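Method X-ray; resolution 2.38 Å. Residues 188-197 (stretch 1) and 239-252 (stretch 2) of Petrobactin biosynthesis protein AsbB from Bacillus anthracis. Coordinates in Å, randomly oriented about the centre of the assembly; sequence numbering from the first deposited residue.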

ATOM      1  N   PRO B 188      16.093  17.476 -10.021  1.00 63.05           N
ATOM      2  CA  PRO B 188      15.206  18.622 -10.227  1.00 58.69           C
ATOM      3  C   PRO B 188      13.824  18.143 -10.609  1.00 56.81           C
ATOM      4  O   PRO B 188      13.721  17.200 -11.380  1.00 66.22           O
ATOM      5  CB  PRO B 188      15.840  19.346 -11.405  1.00 68.71           C
ATOM      6  CG  PRO B 188      17.266  18.832 -11.455  1.00 73.01           C
ATOM      7  CD  PRO B 188      17.176  17.417 -11.010  1.00 64.98           C
ATOM      8  N   ILE B 189      12.775  18.773 -10.087  1.00 54.05           N
ATOM      9  CA  ILE B 189      11.419  18.378 -10.461  1.00 53.58           C
ATOM     10  C   ILE B 189      10.516  19.594 -10.620  1.00 50.97           C
ATOM     11  O   ILE B 189      10.813  20.678 -10.109  1.00 59.04           O
ATOM     12  CB  ILE B 189      10.807  17.385  -9.451  1.00 50.25           C
ATOM     13  CG1 ILE B 189      10.152  18.122  -8.288  1.00 51.01           C
ATOM     14  CG2 ILE B 189      11.878  16.444  -8.915  1.00 58.58           C
ATOM     15  CD1 ILE B 189      10.197  17.349  -6.972  1.00 53.84           C
ATOM     16  N   LYS B 190       9.423  19.401 -11.345  1.00 46.82           N
ATOM     17  CA  LYS B 190       8.474  20.462 -11.642  1.00 53.14           C
ATOM     18  C   LYS B 190       7.283  20.233 -10.776  1.00 44.12           C
ATOM     19  O   LYS B 190       6.859  19.102 -10.619  1.00 43.39           O
ATOM     20  CB  LYS B 190       7.962  20.350 -13.070  1.00 54.81           C
ATOM     21  CG  LYS B 190       9.002  20.387 -14.113  1.00 60.64           C
ATOM     22  CD  LYS B 190       9.636  21.722 -14.145  1.00 60.09           C
ATOM     23  CE  LYS B 190      10.058  22.044 -15.557  1.00 61.19           C
ATOM     24  NZ  LYS B 190      10.820  23.309 -15.523  1.00 65.95           N
ATOM     25  N   LEU B 191       6.708  21.302 -10.251  1.00 45.11           N
ATOM     26  CA  LEU B 191       5.441  21.186  -9.568  1.00 45.04           C
ATOM     27  C   LEU B 191       4.384  21.080 -10.638  1.00 43.62           C
ATOM     28  O   LEU B 191       4.554  21.612 -11.738  1.00 52.20           O
ATOM     29  CB  LEU B 191       5.197  22.392  -8.678  1.00 48.95           C
ATOM     30  CG  LEU B 191       6.269  22.536  -7.604  1.00 54.96           C
ATOM     31  CD1 LEU B 191       5.978  23.735  -6.756  1.00 62.72           C
ATOM     32  CD2 LEU B 191       6.224  21.322  -6.782  1.00 56.43           C
ATOM     33  N   ILE B 192       3.328  20.334 -10.332  1.00 42.93           N
ATOM     34  CA  ILE B 192       2.129  20.323 -11.148  1.00 48.93           C
ATOM     35  C   ILE B 192       1.177  21.405 -10.622  1.00 46.18           C
ATOM     36  O   ILE B 192       0.904  21.451  -9.430  1.00 46.50           O
ATOM     37  CB  ILE B 192       1.427  18.943 -11.059  1.00 41.34           C
ATOM     38  CG1 ILE B 192       2.368  17.813 -11.541  1.00 40.98           C
ATOM     39  CG2 ILE B 192       0.073  18.987 -11.775  1.00 36.11           C
ATOM     40  CD1 ILE B 192       3.044  18.043 -12.899  1.00 39.04           C
ATOM     41  N   TRP B 193       0.691  22.277 -11.495  1.00 42.30           N
ATOM     42  CA  TRP B 193      -0.329  23.257 -11.114  1.00 37.27           C
ATOM     43  C   TRP B 193      -1.712  22.749 -11.431  1.00 42.35           C
ATOM     44  O   TRP B 193      -1.967  22.314 -12.558  1.00 41.99           O
ATOM     45  CB  TRP B 193      -0.127  24.580 -11.869  1.00 40.18           C
ATOM     46  CG  TRP B 193       0.928  25.433 -11.266  1.00 38.99           C
ATOM     47  CD1 TRP B 193       2.189  25.602 -11.723  1.00 45.29           C
ATOM     48  CD2 TRP B 193       0.837  26.178 -10.045  1.00 37.29           C
ATOM     49  NE1 TRP B 193       2.887  26.415 -10.882  1.00 49.81           N
ATOM     50  CE2 TRP B 193       2.079  26.787  -9.840  1.00 44.67           C
ATOM     51  CE3 TRP B 193      -0.189  26.405  -9.118  1.00 41.77           C
ATOM     52  CZ2 TRP B 193       2.340  27.620  -8.741  1.00 44.65           C
ATOM     53  CZ3 TRP B 193       0.060  27.216  -8.046  1.00 49.19           C
ATOM     54  CH2 TRP B 193       1.324  27.821  -7.860  1.00 48.69           C
ATOM     55  N   ILE B 194      -2.613  22.806 -10.448  1.00 35.34           N
ATOM     56  CA  ILE B 194      -4.011  22.487 -10.706  1.00 36.65           C
ATOM     57  C   ILE B 194      -4.905  23.661 -10.308  1.00 44.28           C
ATOM     58  O   ILE B 194      -4.562  24.452  -9.439  1.00 46.61           O
ATOM     59  CB  ILE B 194      -4.523  21.203  -9.924  1.00 44.35           C
ATOM     60  CG1 ILE B 194      -4.632  21.492  -8.424  1.00 49.19           C
ATOM     61  CG2 ILE B 194      -3.662  19.979 -10.203  1.00 34.11           C
ATOM     62  CD1 ILE B 194      -5.257  20.414  -7.621  1.00 49.45           C
ATOM     63  N   ALA B 195      -6.062  23.758 -10.944  1.00 47.03           N
ATOM     64  CA  ALA B 195      -7.113  24.614 -10.458  1.00 35.63           C
ATOM     65  C   ALA B 195      -8.030  23.786  -9.574  1.00 42.45           C
ATOM     66  O   ALA B 195      -8.379  22.657  -9.912  1.00 38.04           O
ATOM     67  CB  ALA B 195      -7.895  25.211 -11.615  1.00 37.25           C
ATOM     68  N   ALA B 196      -8.434  24.357  -8.447  1.00 44.54           N
ATOM     69  CA  ALA B 196      -9.327  23.675  -7.526  1.00 39.90           C
ATOM     70  C   ALA B 196     -10.533  24.558  -7.277  1.00 39.13           C
ATOM     71  O   ALA B 196     -10.373  25.718  -6.935  1.00 47.89           O
ATOM     72  CB  ALA B 196      -8.601  23.400  -6.219  1.00 28.09           C
ATOM     73  N   HIS B 197     -11.729  24.002  -7.414  1.00 43.02           N
ATOM     74  CA  HIS B 197     -12.966  24.747  -7.232  1.00 40.00           C
ATOM     75  C   HIS B 197     -13.237  25.182  -5.767  1.00 52.55           C
ATOM     76  O   HIS B 197     -13.046  24.417  -4.799  1.00 52.75           O
ATOM     77  CB  HIS B 197     -14.126  23.958  -7.800  1.00 42.74           C
ATOM     78  CG  HIS B 197     -15.379  24.765  -7.985  1.00 51.32           C
ATOM     79  ND1 HIS B 197     -16.023  25.395  -6.942  1.00 57.06           N
ATOM     80  CD2 HIS B 197     -16.131  25.005  -9.085  1.00 56.39           C
ATOM     81  CE1 HIS B 197     -17.108  25.999  -7.392  1.00 53.00           C
ATOM     82  NE2 HIS B 197     -17.199  25.775  -8.691  1.00 58.95           N
ATOM     83  N   LYS B 239     -13.237  32.452 -12.150  1.00 61.80           N
ATOM     84  CA  LYS B 239     -13.392  33.072 -10.832  1.00 65.16           C
ATOM     85  C   LYS B 239     -13.850  32.102  -9.725  1.00 65.44           C
ATOM     86  O   LYS B 239     -13.863  32.471  -8.556  1.00 66.89           O
ATOM     87  CB  LYS B 239     -14.359  34.265 -10.903  1.00 69.55           C
ATOM     88  CG  LYS B 239     -13.967  35.359 -11.896  1.00 76.09           C
ATOM     89  CD  LYS B 239     -14.917  36.556 -11.781  1.00 86.12           C
ATOM     90  CE  LYS B 239     -15.007  37.354 -13.073  1.00 92.13           C
ATOM     91  NZ  LYS B 239     -15.833  36.643 -14.102  1.00 94.10           N
ATOM     92  N   GLN B 240     -14.233  30.876 -10.089  1.00 56.40           N
ATOM     93  CA  GLN B 240     -14.661  29.881  -9.107  1.00 55.45           C
ATOM     94  C   GLN B 240     -13.522  28.978  -8.622  1.00 50.15           C
ATOM     95  O   GLN B 240     -13.773  27.975  -7.931  1.00 48.59           O
ATOM     96  CB  GLN B 240     -15.807  29.018  -9.638  1.00 63.37           C
ATOM     97  CG  GLN B 240     -17.104  29.777  -9.905  1.00 79.22           C
ATOM     98  CD  GLN B 240     -17.921  29.981  -8.649  1.00 90.58           C
ATOM     99  OE1 GLN B 240     -17.644  30.874  -7.855  1.00 93.36           O
ATOM    100  NE2 GLN B 240     -18.936  29.144  -8.459  1.00 98.13           N
ATOM    101  N   TYR B 241     -12.289  29.285  -9.032  1.00 44.09           N
ATOM    102  CA  TYR B 241     -11.151  28.405  -8.724  1.00 48.85           C
ATOM    103  C   TYR B 241      -9.986  29.071  -8.013  1.00 50.88           C
ATOM    104  O   TYR B 241      -9.665  30.231  -8.272  1.00 54.26           O
ATOM    105  CB  TYR B 241     -10.613  27.768 -10.001  1.00 48.00           C
ATOM    106  CG  TYR B 241     -11.584  26.824 -10.644  1.00 50.39           C
ATOM    107  CD1 TYR B 241     -11.432  25.459 -10.516  1.00 46.61           C
ATOM    108  CD2 TYR B 241     -12.675  27.301 -11.367  1.00 58.41           C
ATOM    109  CE1 TYR B 241     -12.323  24.590 -11.099  1.00 49.30           C
ATOM    110  CE2 TYR B 241     -13.581  26.441 -11.939  1.00 54.62           C
ATOM    111  CZ  TYR B 241     -13.386  25.073 -11.808  1.00 51.87           C
ATOM    112  OH  TYR B 241     -14.268  24.193 -12.383  1.00 50.12           O
ATOM    113  N   LEU B 242      -9.356  28.319  -7.120  1.00 43.25           N
ATOM    114  CA  LEU B 242      -8.032  28.676  -6.621  1.00 41.61           C
ATOM    115  C   LEU B 242      -6.988  27.812  -7.348  1.00 39.34           C
ATOM    116  O   LEU B 242      -7.340  26.944  -8.136  1.00 47.06           O
ATOM    117  CB  LEU B 242      -7.978  28.479  -5.110  1.00 42.42           C
ATOM    118  CG  LEU B 242      -8.950  29.362  -4.303  1.00 45.70           C
ATOM    119  CD1 LEU B 242      -9.055  28.933  -2.829  1.00 37.75           C
ATOM    120  CD2 LEU B 242      -8.526  30.861  -4.372  1.00 39.52           C
ATOM    121  N   PHE B 243      -5.718  28.031  -7.071  1.00 39.50           N
ATOM    122  CA  PHE B 243      -4.637  27.362  -7.784  1.00 35.63           C
ATOM    123  C   PHE B 243      -3.711  26.772  -6.771  1.00 43.66           C
ATOM    124  O   PHE B 243      -3.317  27.478  -5.843  1.00 42.48           O
ATOM    125  CB  PHE B 243      -3.884  28.357  -8.668  1.00 40.44           C
ATOM    126  CG  PHE B 243      -4.746  28.925  -9.758  1.00 52.53           C
ATOM    127  CD1 PHE B 243      -5.567  30.024  -9.512  1.00 58.22           C
ATOM    128  CD2 PHE B 243      -4.791  28.326 -11.005  1.00 49.55           C
ATOM    129  CE1 PHE B 243      -6.395  30.545 -10.527  1.00 62.34           C
ATOM    130  CE2 PHE B 243      -5.618  28.837 -12.022  1.00 56.96           C
ATOM    131  CZ  PHE B 243      -6.408  29.941 -11.784  1.00 55.83           C
ATOM    132  N   ILE B 244      -3.405  25.475  -6.914  1.00 45.81           N
ATOM    133  CA  ILE B 244      -2.548  24.793  -5.951  1.00 40.97           C
ATOM    134  C   ILE B 244      -1.458  24.015  -6.673  1.00 40.33           C
ATOM    135  O   ILE B 244      -1.727  23.269  -7.616  1.00 42.59           O
ATOM    136  CB  ILE B 244      -3.403  23.763  -5.190  1.00 42.97           C
ATOM    137  CG1 ILE B 244      -4.771  24.368  -4.816  1.00 35.08           C
ATOM    138  CG2 ILE B 244      -2.653  23.188  -4.011  1.00 36.05           C
ATOM    139  CD1 ILE B 244      -5.550  23.508  -3.860  1.00 40.09           C
ATOM    140  N   PRO B 245      -0.218  24.151  -6.197  1.00 39.31           N
ATOM    141  CA  PRO B 245       0.891  23.347  -6.713  1.00 41.55           C
ATOM    142  C   PRO B 245       0.871  21.931  -6.072  1.00 49.90           C
ATOM    143  O   PRO B 245       0.571  21.825  -4.888  1.00 44.58           O
ATOM    144  CB  PRO B 245       2.118  24.172  -6.343  1.00 39.28           C
ATOM    145  CG  PRO B 245       1.705  24.930  -5.126  1.00 46.69           C
ATOM    146  CD  PRO B 245       0.202  25.095  -5.149  1.00 35.15           C
ATOM    147  N   VAL B 246       1.209  20.889  -6.831  1.00 38.17           N
ATOM    148  CA  VAL B 246       1.117  19.524  -6.357  1.00 35.93           C
ATOM    149  C   VAL B 246       2.433  18.822  -6.651  1.00 36.34           C
ATOM    150  O   VAL B 246       3.015  18.999  -7.724  1.00 34.91           O
ATOM    151  CB  VAL B 246      -0.014  18.780  -7.092  1.00 39.74           C
ATOM    152  CG1 VAL B 246      -0.183  17.376  -6.554  1.00 32.98           C
ATOM    153  CG2 VAL B 246      -1.315  19.563  -6.988  1.00 37.92           C
ATOM    154  N   HIS B 247       2.924  18.041  -5.692  1.00 40.32           N
ATOM    155  CA  HIS B 247       4.113  17.234  -5.941  1.00 38.19           C
ATOM    156  C   HIS B 247       3.803  16.297  -7.097  1.00 35.37           C
ATOM    157  O   HIS B 247       2.768  15.681  -7.106  1.00 40.24           O
ATOM    158  CB  HIS B 247       4.437  16.435  -4.697  1.00 41.06           C
ATOM    159  CG  HIS B 247       5.771  15.773  -4.733  1.00 41.01           C
ATOM    160  ND1 HIS B 247       6.102  14.816  -5.668  1.00 39.91           N
ATOM    161  CD2 HIS B 247       6.859  15.925  -3.939  1.00 46.73           C
ATOM    162  CE1 HIS B 247       7.346  14.420  -5.457  1.00 40.46           C
ATOM    163  NE2 HIS B 247       7.828  15.077  -4.416  1.00 42.79           N
ATOM    164  N   PRO B 248       4.701  16.177  -8.074  1.00 36.68           N
ATOM    165  CA  PRO B 248       4.367  15.296  -9.202  1.00 35.88           C
ATOM    166  C   PRO B 248       4.183  13.833  -8.792  1.00 40.46           C
ATOM    167  O   PRO B 248       3.418  13.161  -9.480  1.00 43.34           O
ATOM    168  CB  PRO B 248       5.563  15.454 -10.164  1.00 34.83           C
ATOM    169  CG  PRO B 248       6.708  15.920  -9.294  1.00 30.48           C
ATOM    170  CD  PRO B 248       6.088  16.680  -8.128  1.00 40.17           C
ATOM    171  N   TRP B 249       4.817  13.353  -7.717  1.00 41.57           N
ATOM    172  CA  TRP B 249       4.538  11.958  -7.266  1.00 45.05           C
ATOM    173  C   TRP B 249       3.128  11.883  -6.718  1.00 42.88           C
ATOM    174  O   TRP B 249       2.411  10.905  -6.940  1.00 43.58           O
ATOM    175  CB  TRP B 249       5.494  11.427  -6.172  1.00 33.25           C
ATOM    176  CG  TRP B 249       5.278   9.971  -5.821  1.00 40.93           C
ATOM    177  CD1 TRP B 249       5.952   8.899  -6.336  1.00 35.34           C
ATOM    178  CD2 TRP B 249       4.316   9.425  -4.891  1.00 43.99           C
ATOM    179  NE1 TRP B 249       5.486   7.738  -5.784  1.00 41.35           N
ATOM    180  CE2 TRP B 249       4.481   8.025  -4.900  1.00 46.63           C
ATOM    181  CE3 TRP B 249       3.352   9.991  -4.035  1.00 43.24           C
ATOM    182  CZ2 TRP B 249       3.704   7.164  -4.107  1.00 47.71           C
ATOM    183  CZ3 TRP B 249       2.582   9.139  -3.228  1.00 40.45           C
ATOM    184  CH2 TRP B 249       2.762   7.741  -3.281  1.00 51.18           C
ATOM    185  N   GLN B 250       2.740  12.922  -5.995  1.00 38.44           N
ATOM    186  CA  GLN B 250       1.426  12.961  -5.385  1.00 35.41           C
ATOM    187  C   GLN B 250       0.359  13.014  -6.463  1.00 39.13           C
ATOM    188  O   GLN B 250      -0.661  12.317  -6.378  1.00 42.46           O
ATOM    189  CB  GLN B 250       1.288  14.148  -4.450  1.00 33.64           C
ATOM    190  CG  GLN B 250      -0.084  14.203  -3.809  1.00 37.66           C
ATOM    191  CD  GLN B 250      -0.168  13.296  -2.602  1.00 40.00           C
ATOM    192  OE1 GLN B 250       0.618  12.364  -2.457  1.00 42.95           O
ATOM    193  NE2 GLN B 250      -1.097  13.577  -1.717  1.00 40.72           N
ATOM    194  N   TRP B 251       0.622  13.796  -7.504  1.00 32.82           N
ATOM    195  CA  TRP B 251      -0.364  13.973  -8.569  1.00 39.53           C
ATOM    196  C   TRP B 251      -0.587  12.654  -9.309  1.00 36.58           C
ATOM    197  O   TRP B 251      -1.712  12.215  -9.482  1.00 43.12           O
ATOM    198  CB  TRP B 251       0.044  15.091  -9.542  1.00 29.81           C
ATOM    199  CG  TRP B 251      -0.800  15.198 -10.773  1.00 36.72           C
ATOM    200  CD1 TRP B 251      -0.415  14.907 -12.040  1.00 38.67           C
ATOM    201  CD2 TRP B 251      -2.169  15.629 -10.863  1.00 39.01           C
ATOM    202  NE1 TRP B 251      -1.442  15.112 -12.913  1.00 37.57           N
ATOM    203  CE2 TRP B 251      -2.535  15.559 -12.223  1.00 41.63           C
ATOM    204  CE3 TRP B 251      -3.125  16.054  -9.925  1.00 42.68           C
ATOM    205  CZ2 TRP B 251      -3.827  15.900 -12.684  1.00 41.29           C
ATOM    206  CZ3 TRP B 251      -4.406  16.409 -10.379  1.00 39.38           C
ATOM    207  CH2 TRP B 251      -4.740  16.326 -11.753  1.00 41.12           C
ATOM    208  N   GLU B 252       0.489  12.017  -9.721  1.00 44.14           N
ATOM    209  CA  GLU B 252       0.353  10.821 -10.534  1.00 46.96           C
ATOM    210  C   GLU B 252       0.013   9.555  -9.770  1.00 43.14           C
ATOM    211  O   GLU B 252      -0.487   8.609 -10.358  1.00 40.69           O
ATOM    212  CB  GLU B 252       1.645  10.569 -11.297  1.00 45.58           C
ATOM    213  CG  GLU B 252       1.881  11.504 -12.436  1.00 57.54           C
ATOM    214  CD  GLU B 252       3.115  11.104 -13.215  1.00 69.07           C
ATOM    215  OE1 GLU B 252       4.224  11.467 -12.772  1.00 73.77           O
ATOM    216  OE2 GLU B 252       2.979  10.407 -14.247  1.00 72.45           O
TER
HETATM  217  O   HOH W   1     -19.361  26.975 -10.278  1.00 69.82           O

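The two stretches meet as neighbouring antiparallel β-strands, joined by a regular ladder of backbone hydrogen bonds and flanked on both faces of the sheet by apolar and aromatic side-chain packing. The strand of stretch 1 that ends at H197 and strand 241-246 run at 144° to each other, close to antiparallel, and together the two stretches bury 1037 Å².

The ladder is built from three reciprocal pairs. I192 N donates to V246 O at 2.9 Å, and V246 N returns the bond to I192 O at 2.7 Å, with a more bent N-H...O angle of 140°. In the middle, I194 N to I244 O and I244 N to I194 O both measure 3.0 Å and are nearly straight; A196 N to L242 O and L242 N to A196 O, each 2.8 Å, complete the set. P245 has no amide hydrogen to give, but it falls opposite W193 in a non-hydrogen-bonded pair, so the ladder loses nothing there. Instead P245 CA approaches I192 O at 3.3 Å, one of several CA-H...O contacts that fill the gaps between the hydrogen bonds.

Side chains alternate between the faces. On the face carrying I192, I194, A196, I244 and V246, the branched residues pack across the strands, with I194 CG2 4.0 Å from V246 CG2. The helix that follows strand 241-246 brings W251 against this layer: I192 CG2 lies over its five-membered ring, 4.0 Å from the centroid and 9° off the normal, while I194 CG2 reaches W251 CZ3 at 3.7 Å. H247 caps the start of this helix, its ND1 accepting from W249 N at 2.8 Å. P248, the first helical residue, extends the packing towards the beginning of stretch 1, where its CG lies 4.2 Å from I189 CG1.

The other face is more aromatic. P245 CB sits over the six-membered ring of W193, 4.0 Å from its centroid, and L191 CD1 adds a contact of 3.9 Å to the same P245 CB. The small side chain of A195 packs between two larger neighbours, with its CB 3.7 Å from Y241 CD1 and 4.3 Å from F243 CE2. At the end of the strand, H197 directs its ring edge toward the face of Y241, with centroids 5.1 Å apart and planes at 64°. Q240 CB covers a face of the H197 ring, 4.0 Å from its centroid. A water links these last two residues, 2.9 Å from both H197 NE2 and Q240 NE2; it accepts from the glutamine amide, adding a polar bridge where the contact becomes more exposed.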